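DNA topoisomerase 2-associated protein PAT1 (Saccharomyces cerevisiae, PDB 5LMG) activates mRNA decapping and represses translation, its C-terminal domain directly contacting the Dcp2 decapping enzyme and the Xrn1 5'-3' exonuclease. Local coordinates at residues M99-K104 / H134-I139; D158-I163 / S200-N205; K166-F171 / L204-I209. The protein carries 2 engineered substitutions. All coordinates share one frame; numbering follows the deposited sequence.

Interaction 1: M99-K104 / H134-I139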
loop_
_atom_site.group_PDB
_atom_site.type_symbol
_atom_site.label_atom_id
_atom_site.label_comp_id
_atom_site.label_asym_id
_atom_site.label_seq_id
_atom_site.Cartn_x
_atom_site.Cartn_y
_atom_site.Cartn_z
ATOM N N MET A 99 -13.962 -6.438 -13.281
ATOM C CA MET A 99 -12.954 -7.050 -14.164
ATOM C C MET A 99 -11.619 -7.231 -13.423
ATOM O O MET A 99 -10.881 -8.182 -13.694
ATOM C CB MET A 99 -12.765 -6.232 -15.457
ATOM C CG MET A 99 -13.850 -6.496 -16.494
ATOM S SD MET A 99 -13.463 -5.960 -18.194
ATOM C CE MET A 99 -13.819 -4.229 -18.074
ATOM N N LEU A 100 -11.361 -6.343 -12.447
ATOM C CA LEU A 100 -10.180 -6.323 -11.591
ATOM C C LEU A 100 -10.200 -7.437 -10.520
ATOM O O LEU A 100 -9.196 -7.632 -9.844
ATOM C CB LEU A 100 -10.017 -4.927 -10.958
ATOM C CG LEU A 100 -9.033 -3.946 -11.619
ATOM C CD1 LEU A 100 -9.443 -3.599 -13.027
ATOM C CD2 LEU A 100 -8.956 -2.651 -10.829
ATOM N N SER A 101 -11.335 -8.161 -10.371
ATOM C CA SER A 101 -11.478 -9.319 -9.469
ATOM C C SER A 101 -10.799 -10.541 -10.080
ATOM O O SER A 101 -10.560 -11.505 -9.365
ATOM C CB SER A 101 -12.947 -9.673 -9.252
ATOM O OG SER A 101 -13.624 -8.720 -8.457
ATOM N N PHE A 102 -10.537 -10.527 -11.404
ATOM C CA PHE A 102 -9.930 -11.645 -12.131
ATOM C C PHE A 102 -8.485 -11.353 -12.520
ATOM O O PHE A 102 -8.179 -10.223 -12.920
ATOM C CB PHE A 102 -10.765 -11.984 -13.375
ATOM C CG PHE A 102 -12.177 -12.428 -13.064
ATOM C CD1 PHE A 102 -12.459 -13.759 -12.776
ATOM C CD2 PHE A 102 -13.224 -11.509 -13.038
ATOM C CE1 PHE A 102 -13.760 -14.165 -12.467
ATOM C CE2 PHE A 102 -14.526 -11.916 -12.722
ATOM C CZ PHE A 102 -14.785 -13.241 -12.443
ATOM N N ASP A 103 -7.596 -12.368 -12.410
ATOM C CA ASP A 103 -6.168 -12.234 -12.768
ATOM C C ASP A 103 -5.980 -11.761 -14.200
ATOM O O ASP A 103 -5.104 -10.932 -14.454
ATOM C CB ASP A 103 -5.400 -13.542 -12.556
ATOM C CG ASP A 103 -5.533 -14.097 -11.166
ATOM O OD1 ASP A 103 -5.171 -13.380 -10.199
ATOM O OD2 ASP A 103 -6.020 -15.235 -11.036
ATOM N N LYS A 104 -6.814 -12.287 -15.129
ATOM C CA LYS A 104 -6.816 -11.909 -16.544
ATOM C C LYS A 104 -7.069 -10.392 -16.726
ATOM O O LYS A 104 -6.349 -9.749 -17.487
ATOM C CB LYS A 104 -7.808 -12.771 -17.337
ATOM C CG LYS A 104 -7.256 -13.175 -18.685
ATOM C CD LYS A 104 -8.218 -14.042 -19.469
ATOM C CE LYS A 104 -7.825 -14.083 -20.923
ATOM N NZ LYS A 104 -8.677 -15.027 -21.689
ATOM N N HIS A 134 -15.328 -1.326 -2.837
ATOM C CA HIS A 134 -16.027 -2.337 -3.640
ATOM C C HIS A 134 -15.035 -3.217 -4.427
ATOM O O HIS A 134 -15.449 -4.151 -5.122
ATOM C CB HIS A 134 -17.021 -1.664 -4.613
ATOM C CG HIS A 134 -18.134 -0.893 -3.960
ATOM N ND1 HIS A 134 -18.207 -0.735 -2.582
ATOM C CD2 HIS A 134 -19.181 -0.249 -4.528
ATOM C CE1 HIS A 134 -19.287 -0.000 -2.361
ATOM N NE2 HIS A 134 -19.910 0.309 -3.501
ATOM N N LEU A 135 -13.734 -2.900 -4.339
ATOM C CA LEU A 135 -12.688 -3.633 -5.039
ATOM C C LEU A 135 -12.416 -4.910 -4.247
ATOM O O LEU A 135 -12.129 -4.852 -3.047
ATOM C CB LEU A 135 -11.439 -2.743 -5.195
ATOM C CG LEU A 135 -10.408 -3.094 -6.267
ATOM C CD1 LEU A 135 -11.021 -3.167 -7.658
ATOM C CD2 LEU A 135 -9.293 -2.085 -6.265
ATOM N N GLN A 136 -12.633 -6.067 -4.897
ATOM C CA GLN A 136 -12.476 -7.389 -4.287
ATOM C C GLN A 136 -11.117 -7.600 -3.632
ATOM O O GLN A 136 -11.062 -8.180 -2.548
ATOM C CB GLN A 136 -12.793 -8.506 -5.293
ATOM C CG GLN A 136 -13.426 -9.752 -4.658
ATOM C CD GLN A 136 -14.667 -9.480 -3.823
ATOM O OE1 GLN A 136 -14.747 -9.877 -2.657
ATOM N NE2 GLN A 136 -15.661 -8.802 -4.390
ATOM N N ILE A 137 -10.040 -7.060 -4.247
ATOM C CA ILE A 137 -8.670 -7.164 -3.735
ATOM C C ILE A 137 -8.490 -6.469 -2.371
ATOM O O ILE A 137 -7.656 -6.910 -1.577
ATOM C CB ILE A 137 -7.603 -6.721 -4.779
ATOM C CG1 ILE A 137 -6.317 -7.568 -4.638
ATOM C CG2 ILE A 137 -7.325 -5.206 -4.773
ATOM C CD1 ILE A 137 -6.492 -9.018 -5.087
ATOM N N ILE A 138 -9.293 -5.420 -2.100
ATOM C CA ILE A 138 -9.287 -4.700 -0.824
ATOM C C ILE A 138 -9.923 -5.600 0.231
ATOM O O ILE A 138 -9.350 -5.774 1.303
ATOM C CB ILE A 138 -9.995 -3.320 -0.966
ATOM C CG1 ILE A 138 -9.187 -2.364 -1.895
ATOM C CG2 ILE A 138 -10.332 -2.694 0.400
ATOM C CD1 ILE A 138 -7.795 -1.810 -1.373
ATOM N N ILE A 139 -11.080 -6.202 -0.093
ATOM C CA ILE A 139 -11.802 -7.116 0.802
ATOM C C ILE A 139 -10.915 -8.339 1.137
ATOM O O ILE A 139 -10.816 -8.702 2.303
ATOM C CB ILE A 139 -13.219 -7.454 0.240
ATOM C CG1 ILE A 139 -14.101 -6.171 0.210
ATOM C CG2 ILE A 139 -13.922 -8.565 1.056
ATOM C CD1 ILE A 139 -15.093 -6.085 -0.923
HETATM O O HOH W 1 -10.168 -6.493 -7.318
HETATM O O HOH W 2 -12.873 -6.206 -7.966
#

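Interaction 2: D158-I163 / S200-N205. With EDO (1,2-ethanediol), chain J.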
loop_
_atom_site.group_PDB
_atom_site.type_symbol
_atom_site.label_atom_id
_atom_site.label_comp_id
_atom_site.label_asym_id
_atom_site.label_seq_id
_atom_site.Cartn_x
_atom_site.Cartn_y
_atom_site.Cartn_z
ATOM N N ASP A 158 -0.693 -10.262 -4.153
ATOM C CA ASP A 158 0.676 -10.008 -4.625
ATOM C C ASP A 158 0.690 -9.583 -6.117
ATOM O O ASP A 158 1.461 -8.689 -6.484
ATOM C CB ASP A 158 1.580 -11.239 -4.403
ATOM C CG ASP A 158 1.698 -11.740 -2.965
ATOM O OD1 ASP A 158 1.389 -10.961 -2.028
ATOM O OD2 ASP A 158 2.125 -12.898 -2.775
ATOM N N LEU A 159 -0.182 -10.207 -6.954
ATOM C CA LEU A 159 -0.319 -9.867 -8.377
ATOM C C LEU A 159 -0.821 -8.426 -8.551
ATOM O O LEU A 159 -0.205 -7.662 -9.292
ATOM C CB LEU A 159 -1.235 -10.854 -9.140
ATOM C CG LEU A 159 -1.379 -10.586 -10.657
ATOM C CD1 LEU A 159 -0.126 -11.001 -11.422
ATOM C CD2 LEU A 159 -2.616 -11.271 -11.227
ATOM N N PHE A 160 -1.946 -8.073 -7.886
ATOM C CA PHE A 160 -2.534 -6.739 -7.918
ATOM C C PHE A 160 -1.503 -5.703 -7.470
ATOM O O PHE A 160 -1.346 -4.683 -8.135
ATOM C CB PHE A 160 -3.780 -6.672 -7.025
ATOM C CG PHE A 160 -4.632 -5.449 -7.262
ATOM C CD1 PHE A 160 -4.288 -4.222 -6.704
ATOM C CD2 PHE A 160 -5.783 -5.522 -8.036
ATOM C CE1 PHE A 160 -5.084 -3.089 -6.914
ATOM C CE2 PHE A 160 -6.575 -4.389 -8.252
ATOM C CZ PHE A 160 -6.217 -3.182 -7.688
ATOM N N GLN A 161 -0.757 -6.006 -6.392
ATOM C CA GLN A 161 0.302 -5.163 -5.842
ATOM C C GLN A 161 1.403 -4.872 -6.876
ATOM O O GLN A 161 1.736 -3.708 -7.100
ATOM C CB GLN A 161 0.879 -5.810 -4.563
ATOM C CG GLN A 161 2.138 -5.144 -3.966
ATOM C CD GLN A 161 1.865 -3.861 -3.205
ATOM O OE1 GLN A 161 0.862 -3.720 -2.493
ATOM N NE2 GLN A 161 2.784 -2.904 -3.313
ATOM N N MET A 162 1.938 -5.929 -7.512
ATOM C CA MET A 162 3.018 -5.875 -8.492
ATOM C C MET A 162 2.642 -5.111 -9.780
ATOM O O MET A 162 3.430 -4.292 -10.252
ATOM C CB MET A 162 3.494 -7.307 -8.810
ATOM C CG MET A 162 4.687 -7.373 -9.725
ATOM S SD MET A 162 4.967 -9.034 -10.379
ATOM C CE MET A 162 3.727 -9.115 -11.647
ATOM N N ILE A 163 1.458 -5.389 -10.346
ATOM C CA ILE A 163 1.025 -4.794 -11.608
ATOM C C ILE A 163 0.351 -3.427 -11.432
ATOM O O ILE A 163 0.863 -2.443 -11.969
ATOM C CB ILE A 163 0.152 -5.797 -12.417
ATOM C CG1 ILE A 163 1.027 -6.968 -12.932
ATOM C CG2 ILE A 163 -0.612 -5.095 -13.565
ATOM C CD1 ILE A 163 0.288 -8.141 -13.625
ATOM N N SER A 200 -6.166 -2.959 5.071
ATOM C CA SER A 200 -5.763 -3.662 3.857
ATOM C C SER A 200 -4.368 -3.228 3.413
ATOM O O SER A 200 -4.084 -2.028 3.356
ATOM C CB SER A 200 -6.794 -3.420 2.751
ATOM O OG SER A 200 -6.262 -3.496 1.439
ATOM N N LYS A 201 -3.515 -4.208 3.058
ATOM C CA LYS A 201 -2.164 -3.956 2.556
ATOM C C LYS A 201 -2.198 -3.077 1.278
ATOM O O LYS A 201 -1.440 -2.117 1.193
ATOM C CB LYS A 201 -1.396 -5.266 2.327
ATOM C CG LYS A 201 0.079 -5.070 1.993
ATOM C CD LYS A 201 0.767 -6.396 1.729
ATOM C CE LYS A 201 2.258 -6.297 1.898
ATOM N NZ LYS A 201 2.915 -7.622 1.757
ATOM N N ILE A 202 -3.111 -3.381 0.332
ATOM C CA ILE A 202 -3.318 -2.634 -0.926
ATOM C C ILE A 202 -3.823 -1.219 -0.627
ATOM O O ILE A 202 -3.297 -0.256 -1.183
ATOM C CB ILE A 202 -4.248 -3.390 -1.933
ATOM C CG1 ILE A 202 -3.760 -4.848 -2.226
ATOM C CG2 ILE A 202 -4.475 -2.586 -3.246
ATOM C CD1 ILE A 202 -2.305 -5.011 -2.815
ATOM N N GLY A 203 -4.838 -1.123 0.237
ATOM C CA GLY A 203 -5.425 0.142 0.670
ATOM C C GLY A 203 -4.385 1.066 1.262
ATOM O O GLY A 203 -4.248 2.207 0.809
ATOM N N LEU A 204 -3.587 0.537 2.219
ATOM C CA LEU A 204 -2.521 1.287 2.878
ATOM C C LEU A 204 -1.458 1.772 1.897
ATOM O O LEU A 204 -1.080 2.945 1.953
ATOM C CB LEU A 204 -1.890 0.498 4.035
ATOM C CG LEU A 204 -1.153 1.344 5.080
ATOM C CD1 LEU A 204 -2.141 2.156 5.949
ATOM C CD2 LEU A 204 -0.283 0.473 5.967
ATOM N N ASN A 205 -0.985 0.876 1.004
ATOM C CA ASN A 205 0.018 1.216 -0.010
ATOM C C ASN A 205 -0.499 2.262 -1.005
ATOM O O ASN A 205 0.260 3.148 -1.383
ATOM C CB ASN A 205 0.538 -0.015 -0.708
ATOM C CG ASN A 205 1.395 -0.915 0.159
ATOM O OD1 ASN A 205 1.831 -0.554 1.261
ATOM N ND2 ASN A 205 1.639 -2.124 -0.316
HETATM C C1 EDO J . 3.976 2.561 -1.030
HETATM O O1 EDO J . 2.791 2.252 -1.726
HETATM C C2 EDO J . 4.267 1.417 -0.039
HETATM O O2 EDO J . 5.144 1.880 0.968
#

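Interaction 3: K166-F171 / L204-I209. With EDO (1,2-ethanediol), chain J.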
loop_
_atom_site.group_PDB
_atom_site.type_symbol
_atom_site.label_atom_id
_atom_site.label_comp_id
_atom_site.label_asym_id
_atom_site.label_seq_id
_atom_site.Cartn_x
_atom_site.Cartn_y
_atom_site.Cartn_z
ATOM N N LYS A 166 2.398 -0.389 -9.521
ATOM C CA LYS A 166 3.511 0.053 -10.373
ATOM C C LYS A 166 2.995 1.030 -11.463
ATOM O O LYS A 166 3.658 2.020 -11.759
ATOM C CB LYS A 166 4.182 -1.174 -11.028
ATOM C CG LYS A 166 5.583 -0.937 -11.595
ATOM C CD LYS A 166 5.992 -2.050 -12.570
ATOM C CE LYS A 166 6.343 -3.365 -11.907
ATOM N NZ LYS A 166 6.179 -4.508 -12.842
ATOM N N ILE A 167 1.805 0.751 -12.033
ATOM C CA ILE A 167 1.134 1.583 -13.040
ATOM C C ILE A 167 0.715 2.940 -12.422
ATOM O O ILE A 167 0.952 3.980 -13.025
ATOM C CB ILE A 167 -0.084 0.822 -13.654
ATOM C CG1 ILE A 167 0.364 -0.332 -14.570
ATOM C CG2 ILE A 167 -1.047 1.767 -14.388
ATOM C CD1 ILE A 167 -0.748 -1.356 -14.865
ATOM N N ILE A 168 0.086 2.912 -11.229
ATOM C CA ILE A 168 -0.374 4.110 -10.530
ATOM C C ILE A 168 0.817 5.029 -10.223
ATOM O O ILE A 168 0.774 6.199 -10.608
ATOM C CB ILE A 168 -1.257 3.749 -9.305
ATOM C CG1 ILE A 168 -2.611 3.170 -9.796
ATOM C CG2 ILE A 168 -1.456 4.949 -8.363
ATOM C CD1 ILE A 168 -3.437 2.408 -8.784
ATOM N N VAL A 169 1.892 4.463 -9.619
ATOM C CA VAL A 169 3.158 5.122 -9.270
ATOM C C VAL A 169 3.764 5.824 -10.491
ATOM O O VAL A 169 3.983 7.028 -10.426
ATOM C CB VAL A 169 4.167 4.148 -8.584
ATOM C CG1 VAL A 169 5.547 4.782 -8.408
ATOM C CG2 VAL A 169 3.643 3.672 -7.240
ATOM N N SER A 170 3.995 5.083 -11.603
ATOM C CA SER A 170 4.570 5.606 -12.851
ATOM C C SER A 170 3.748 6.754 -13.454
ATOM O O SER A 170 4.321 7.789 -13.796
ATOM C CB SER A 170 4.791 4.485 -13.866
ATOM O OG SER A 170 3.615 4.195 -14.609
ATOM N N PHE A 171 2.413 6.583 -13.546
ATOM C CA PHE A 171 1.511 7.605 -14.060
ATOM C C PHE A 171 1.508 8.901 -13.215
ATOM O O PHE A 171 1.544 9.984 -13.792
ATOM C CB PHE A 171 0.079 7.056 -14.245
ATOM C CG PHE A 171 -0.953 8.114 -14.579
ATOM C CD1 PHE A 171 -1.026 8.662 -15.854
ATOM C CD2 PHE A 171 -1.842 8.569 -13.613
ATOM C CE1 PHE A 171 -1.970 9.653 -16.155
ATOM C CE2 PHE A 171 -2.784 9.562 -13.914
ATOM C CZ PHE A 171 -2.842 10.095 -15.183
ATOM N N LEU A 204 -3.587 0.537 2.219
ATOM C CA LEU A 204 -2.521 1.287 2.878
ATOM C C LEU A 204 -1.458 1.772 1.897
ATOM O O LEU A 204 -1.080 2.945 1.953
ATOM C CB LEU A 204 -1.890 0.498 4.035
ATOM C CG LEU A 204 -1.153 1.344 5.080
ATOM C CD1 LEU A 204 -2.141 2.156 5.949
ATOM C CD2 LEU A 204 -0.283 0.473 5.967
ATOM N N ASN A 205 -0.985 0.876 1.004
ATOM C CA ASN A 205 0.018 1.216 -0.010
ATOM C C ASN A 205 -0.499 2.262 -1.005
ATOM O O ASN A 205 0.260 3.148 -1.383
ATOM C CB ASN A 205 0.538 -0.015 -0.708
ATOM C CG ASN A 205 1.395 -0.915 0.159
ATOM O OD1 ASN A 205 1.831 -0.554 1.261
ATOM N ND2 ASN A 205 1.639 -2.124 -0.316
ATOM N N LEU A 206 -1.791 2.196 -1.388
ATOM C CA LEU A 206 -2.387 3.196 -2.282
ATOM C C LEU A 206 -2.418 4.574 -1.615
ATOM O O LEU A 206 -2.131 5.566 -2.284
ATOM C CB LEU A 206 -3.794 2.793 -2.751
ATOM C CG LEU A 206 -3.844 1.808 -3.921
ATOM C CD1 LEU A 206 -5.219 1.179 -4.055
ATOM C CD2 LEU A 206 -3.468 2.488 -5.213
ATOM N N ILE A 207 -2.718 4.632 -0.297
ATOM C CA ILE A 207 -2.747 5.892 0.454
ATOM C C ILE A 207 -1.320 6.471 0.518
ATOM O O ILE A 207 -1.145 7.644 0.207
ATOM C CB ILE A 207 -3.441 5.769 1.846
ATOM C CG1 ILE A 207 -4.930 5.384 1.689
ATOM C CG2 ILE A 207 -3.316 7.082 2.659
ATOM C CD1 ILE A 207 -5.581 4.725 2.927
ATOM N N THR A 208 -0.309 5.622 0.834
ATOM C CA THR A 208 1.110 6.015 0.906
ATOM C C THR A 208 1.585 6.656 -0.406
ATOM O O THR A 208 2.265 7.686 -0.356
ATOM C CB THR A 208 1.996 4.841 1.317
ATOM O OG1 THR A 208 1.442 4.237 2.473
ATOM C CG2 THR A 208 3.462 5.254 1.579
ATOM N N ILE A 209 1.224 6.044 -1.563
ATOM C CA ILE A 209 1.540 6.553 -2.902
ATOM C C ILE A 209 0.966 7.982 -3.078
ATOM O O ILE A 209 1.710 8.864 -3.469
ATOM C CB ILE A 209 1.034 5.590 -4.015
ATOM C CG1 ILE A 209 1.904 4.320 -4.092
ATOM C CG2 ILE A 209 0.959 6.302 -5.383
ATOM C CD1 ILE A 209 1.176 3.137 -4.632
HETATM C C1 EDO J . 3.976 2.561 -1.030
HETATM O O1 EDO J . 2.791 2.252 -1.726
HETATM C C2 EDO J . 4.267 1.417 -0.039
HETATM O O2 EDO J . 5.144 1.880 0.968
#

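Interaction 1: M99-K104 / H134-I139
The type I turn from Met99 to Phe102, which links helix 95-99 to helix 103-114, sets Leu100 and Ser101 against Leu135 and Gln136 at the start of helix 136-141. Leu100 supplies the greasy half of the contact. Its CD2 methyl meets CD1 of Leu135 at 3.8 Å, and Leu100 CB lies almost as near the same methyl, the two side chains running obliquely to each other. On Leu135, CG stands opposite the backbone N (chi1 -160°), and this rotation brings CD1 up against Leu100 CD2 and CB. The other half is polar but not directly bonded: Ser101 OG rests on the CB methylene of Gln136 at 3.3 Å, while the Gln136 chain bends at chi2 and carries its amide away from the turn.

Leu135 holds the N-cap position of helix 136-141, and its O receives Ile138 N at 3.0 Å. The N-H groups of Gln136 and Ile137, in the first turn where no preceding helical carbonyl can serve them, are taken up by two waters, each spanning from the turn to the helix start. One accepts from Gln136 N at 3.1 Å and sits 2.7 Å from Ser101 OG, in a hydrogen bond. The second accepts from Ile137 N, also at 3.1 Å, and donates weakly to Leu100 O. Phe160 of helix 151-174 also touches Leu100, Leu135 and Ile137, and Lys156 of that helix reaches Ser101 O.

Interaction 2: D158-I163 / S200-N205
The two amides of Gln161 and Asn205 meet with their planes 86° apart, close to perpendicular. Asn205 ND2 donates to Gln161 OE1 at 2.8 Å, and the oxygen lies almost in the Asn205 amide plane, whereas the donor is tilted out of the Gln161 carbonyl plane. The bond is moderately bent, 151° at the hydrogen. Gln161 NE2 is also near Asn205 ND2, but both are donors and make no bond. Gln161 CG points away from its backbone N (chi1 172°) and the chain then bends at chi2, bringing OE1 across to the other helix. The third flat group, the Phe160 ring, is met obliquely by Ile202 CG2, 3.8 Å from Phe160 CE1; Ile106 of helix 103-114 touches Phe160 as well.

Segments 158-163 and 201-205 of helices 151-174 and 201-216 run nearly parallel, with helix 178-191 and the short helix 194-197 between them in the chain, an arrangement consistent with the stacked helices of a TPR-clan solenoid. Between that hydrogen bond and the ring sits Ile202, running counter to the Gln161 chain, its CD1 3.4 Å from Gln161 OE1. Ser200 caps the second helix, its OG accepting from Gly203 N at 3.0 Å and also bonded to Ser141 OG. Farther along the helix, an ethanediol, probably from the crystallisation liquor, donates from its O1 to Asn205 O at 2.7 Å.

Interaction 3: K166-F171 / L204-I209
Ile209 faces both Val169 and Ile168 with different branches. Its CD1 methyl presses on Val169 CG2 at 3.6 Å, while its CG2 looks across at Ile168 CG2, a looser 4.1 Å away. Ile168 uses its other arm for the neighbour one turn back: CD1 of Ile168 butts against CD2 of Leu206 at 3.6 Å. In all three pairs the side chains cross at about a right angle, and contact is made largely by methyls, though Val169 CG2 also meets the CG1 methylene of Ile209. With CG1 lying opposite its carbonyl carbon (chi1 -73°), Ile209 can offer CD1 to the valine while CG2 turns to Ile168. An alanine in place of Ile209 would lack CG1, CG2 and CD1, and is likely to leave Val169 CG2 and Ile168 CG2 without their partners and a gap between the two helices.

The ethanediol O1 lies 3.3 Å from Ile209 CG1, and the diol carbon C1 also touches Thr208. Within each helix a side chain bonds back to the backbone. Thr208 OG1 donates to Leu204 O at 2.9 Å from above the carbonyl plane, sharing that oxygen with Thr208 N. Ser170 OG donates to Ile167 O, tilted from the carbonyl plane and on the same face as Phe171 N. The helix segments run 7° from parallel with axes 10.8 Å apart, as might be expected of like-directed helices in an alpha-helical solenoid of the TPR clan. Ile209 also packs on Leu165 and Leu172 of helix 151-174; Ile168 reaches Leu125, and Leu206 reaches Phe129, both on helix 118-130, while Thr208 turns to Phe280 and Ser283 of helix 275-286.

From the N terminus, interaction 1 comes first: it closes a loop of 29 residues that includes helix 118-130, and is finished before helix 151-174 begins. That helix then opens interactions 2 and 3 in turn, and both close on helix 201-216 after passing through helices 178-191 and 194-197. Because the two helices run in the same direction, the contacts cross instead of nesting, 158-163 pairing with 200-205 and the later 166-171 with 204-209, which share Leu204 and Asn205. Interactions 1 and 2 touch directly, Ile138 meeting Gly203, so the 99-102 turn, the start of helix 136-141 and helices 151-174 and 201-216 are tied together; interaction 3 continues the helix pair without touching interaction 1.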